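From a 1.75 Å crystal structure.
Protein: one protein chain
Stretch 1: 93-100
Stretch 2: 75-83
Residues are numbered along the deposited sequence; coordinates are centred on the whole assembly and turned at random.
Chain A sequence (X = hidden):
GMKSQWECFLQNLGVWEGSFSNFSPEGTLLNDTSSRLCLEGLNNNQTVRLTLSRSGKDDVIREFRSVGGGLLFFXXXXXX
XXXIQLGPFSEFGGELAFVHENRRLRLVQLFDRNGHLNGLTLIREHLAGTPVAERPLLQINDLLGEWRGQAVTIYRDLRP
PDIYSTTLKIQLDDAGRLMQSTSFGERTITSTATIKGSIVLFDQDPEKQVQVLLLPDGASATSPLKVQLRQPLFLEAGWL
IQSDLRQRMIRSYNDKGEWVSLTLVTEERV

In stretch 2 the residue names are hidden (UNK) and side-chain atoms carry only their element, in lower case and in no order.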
# COMPACT_ATOMS: atom_id res chain seq x y z
N GLY A 93 8.52 5.27 -6.09
CA GLY A 93 8.19 3.92 -5.70
C GLY A 93 8.10 3.79 -4.20
O GLY A 93 8.13 4.79 -3.49
N GLY A 94 8.00 2.55 -3.71
CA GLY A 94 7.99 2.31 -2.28
C GLY A 94 6.98 1.20 -1.99
O GLY A 94 6.34 0.67 -2.89
N GLU A 95 6.83 0.88 -0.71
CA GLU A 95 6.03 -0.26 -0.27
C GLU A 95 4.93 0.19 0.69
O GLU A 95 5.20 0.96 1.61
CB GLU A 95 6.94 -1.23 0.46
CG GLU A 95 6.24 -2.44 1.06
CD GLU A 95 7.17 -3.35 1.85
OE1 GLU A 95 8.36 -3.02 1.99
OE2 GLU A 95 6.71 -4.38 2.35
N LEU A 96 3.73 -0.33 0.48
CA LEU A 96 2.65 -0.22 1.44
C LEU A 96 2.36 -1.62 1.97
O LEU A 96 2.04 -2.51 1.22
CB LEU A 96 1.42 0.37 0.73
CG LEU A 96 1.79 1.73 0.06
CD1 LEU A 96 0.91 2.04 -1.05
CD2 LEU A 96 1.83 2.83 0.98
N ALA A 97 2.42 -1.77 3.27
CA ALA A 97 2.34 -3.09 3.91
C ALA A 97 1.22 -3.10 4.95
O ALA A 97 1.32 -2.45 5.97
CB ALA A 97 3.70 -3.40 4.59
N PHE A 98 0.15 -3.84 4.65
CA PHE A 98 -0.99 -4.04 5.54
C PHE A 98 -0.85 -5.30 6.39
O PHE A 98 -0.51 -6.36 5.88
CB PHE A 98 -2.32 -4.12 4.76
CG PHE A 98 -2.56 -3.00 3.80
CD1 PHE A 98 -2.11 -3.08 2.47
CD2 PHE A 98 -3.30 -1.89 4.19
CE1 PHE A 98 -2.37 -2.08 1.57
CE2 PHE A 98 -3.54 -0.86 3.28
CZ PHE A 98 -3.07 -0.95 2.01
N VAL A 99 -1.15 -5.18 7.68
CA VAL A 99 -1.22 -6.29 8.60
C VAL A 99 -2.69 -6.42 9.05
O VAL A 99 -3.36 -5.44 9.38
CB VAL A 99 -0.32 -6.06 9.77
CG1 VAL A 99 -0.42 -7.21 10.77
CG2 VAL A 99 1.11 -5.86 9.27
N HIS A 100 -3.20 -7.65 9.01
CA HIS A 100 -4.55 -7.96 9.49
C HIS A 100 -4.64 -9.40 9.95
O HIS A 100 -4.57 -10.32 9.13
CB HIS A 100 -5.56 -7.76 8.37
CG HIS A 100 -6.97 -8.09 8.76
ND1 HIS A 100 -7.77 -7.20 9.46
CD2 HIS A 100 -7.73 -9.18 8.54
CE1 HIS A 100 -8.95 -7.76 9.67
NE2 HIS A 100 -8.95 -8.96 9.13
N UNK A 75 0.04 1.32 14.65
CA UNK A 75 0.07 0.54 15.91
C UNK A 75 -0.22 -0.90 15.73
O UNK A 75 0.20 -1.70 16.54
c UNK A 75 -0.88 1.12 16.95
o UNK A 75 -0.24 3.74 19.40
o UNK A 75 -1.44 1.86 19.50
c UNK A 75 -0.42 2.44 17.43
c UNK A 75 -0.73 2.70 18.88
N UNK A 76 -0.91 -1.27 14.67
CA UNK A 76 -1.15 -2.68 14.38
C UNK A 76 -0.01 -3.37 13.64
O UNK A 76 -0.09 -4.53 13.30
c UNK A 76 -2.41 -2.50 12.18
n UNK A 76 -3.39 -2.96 11.42
c UNK A 76 -2.49 -2.84 13.64
o UNK A 76 -1.51 -1.82 11.74
N UNK A 77 1.08 -2.64 13.39
CA UNK A 77 2.23 -3.20 12.71
C UNK A 77 2.24 -2.88 11.23
O UNK A 77 3.25 -3.11 10.58
N UNK A 78 1.16 -2.36 10.68
CA UNK A 78 1.18 -1.96 9.28
C UNK A 78 2.21 -0.87 9.06
O UNK A 78 2.54 -0.12 9.97
o UNK A 78 -1.16 -2.50 8.91
c UNK A 78 -0.21 -1.45 8.82
N UNK A 79 2.77 -0.81 7.86
CA UNK A 79 3.86 0.15 7.62
C UNK A 79 4.03 0.50 6.18
O UNK A 79 3.43 -0.09 5.27
c UNK A 79 5.88 -4.08 7.20
c UNK A 79 7.13 -2.67 5.69
c UNK A 79 5.19 -0.42 8.16
c UNK A 79 5.35 -2.95 7.83
c UNK A 79 6.74 -3.93 6.11
c UNK A 79 5.72 -1.66 7.42
c UNK A 79 6.63 -1.54 6.33
N UNK A 80 4.90 1.46 5.95
CA UNK A 80 5.34 1.77 4.62
C UNK A 80 6.82 2.01 4.63
O UNK A 80 7.32 2.65 5.56
c UNK A 80 4.68 3.03 4.09
o UNK A 80 5.19 3.38 2.81
N UNK A 81 7.47 1.59 3.55
CA UNK A 81 8.90 1.77 3.35
C UNK A 81 9.15 2.43 1.99
O UNK A 81 8.42 2.21 1.06
c UNK A 81 9.64 0.44 3.39
c UNK A 81 11.99 -0.61 3.83
c UNK A 81 11.15 0.66 3.61
o UNK A 81 11.49 -1.74 3.62
o UNK A 81 13.16 -0.44 4.24
N UNK A 82 10.15 3.29 1.92
CA UNK A 82 10.53 3.91 0.65
C UNK A 82 11.56 4.98 0.82
O UNK A 82 12.19 5.10 1.88
N UNK A 83 11.76 5.75 -0.23
CA UNK A 83 12.76 6.80 -0.12
C UNK A 83 12.22 8.02 0.61
O UNK A 83 11.01 8.33 0.54
c UNK A 83 13.95 6.04 -2.29
c UNK A 83 14.31 6.57 -3.67
c UNK A 83 13.28 7.19 -1.50
c UNK A 83 15.18 5.47 -1.57
O HOH W 1 -3.80 -2.66 8.65
O HOH W 2 10.04 -3.85 3.71
O HOH W 3 10.30 5.24 -2.54

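Position 75 carries three side-chain carbons in a row, the third bearing two oxygens, and lies out of reach of stretch 1. This is a carboxylate on a two-methylene arm, hence Glu75.

Position 76 has two carbons, the second bearing one oxygen and one nitrogen; the nitrogen lies 3.2 Å from Val99 O. This is a short amide, Asn76. The angle from ND2 is too poor for a hydrogen bond; water 1 instead accepts from Asn76 ND2 (2.8 Å) and donates to Val99 O (2.9 Å).

Position 77 has no side-chain atoms, and its backbone O packs against Val99 CG2: Gly77. Its phi of 97° and psi of -11° would jam a CB against the preceding carbonyl oxygen.

At position 78 one carbon bears one oxygen, and that oxygen is 2.9 Å from Val99 N. The carbon is unbranched, which excludes threonine: Ser78. Val99 N donates to Ser78 OG at 164°, while Ser78 OG donates to Asn76 OD1 (2.9 Å), an acceptor that also receives Ser78 N (2.9 Å).

Position 79 shows one carbon followed by a six-carbon ring without a hydroxyl, with Ala97 CB over one face: Phe79. Ala97 CB sits 3.4 Å from the Phe79 ring centroid and 11° off its normal, a CH-pi contact. Glu95 OE2 approaches Phe79 CE2 obliquely at 3.8 Å.

At position 80 one carbon again bears one oxygen, which lies 2.7 Å from Glu95 O: Ser80. Its OG donates to that carbonyl.

Position 81 repeats the pattern of three carbons and a terminal pair of oxygens, one of them 3.8 Å from Glu95 OE1, giving Glu81. This is a close pair of like charges; water 2 donates to Glu81 OE1 (2.6 Å) and to Glu95 OE1 (2.5 Å), bridging them.

Position 82 lacks side-chain atoms, and its CA is 4.2 Å from Gly94 CA: Gly82. An ideal CB on Gly82 would lie tightly, 3.4 Å, from Gly94 CA.

Position 83 has four carbons forked at the second, none contacting stretch 1: Leu83. Water 3 accepts from Leu83 N (2.8 Å) and donates to Gly93 O (2.4 Å).

The contact is an antiparallel strand pairing, with directions 165° apart. Paired backbone bonds fix the register: Ala97 N to Phe79 O (2.8 Å) with Phe79 N to Ala97 O (2.9 Å), then Glu95 N to Glu81 O (2.7 Å) with Glu81 N to Glu95 O (3.1 Å). Beyond them, Ser78 OG extends the bonding to Val99. Ala97, Phe79, Glu95 and Glu81 share one sheet face; Leu96 and Ser80 share the other.

Stretch 2 75-83: ENGSFSEGL
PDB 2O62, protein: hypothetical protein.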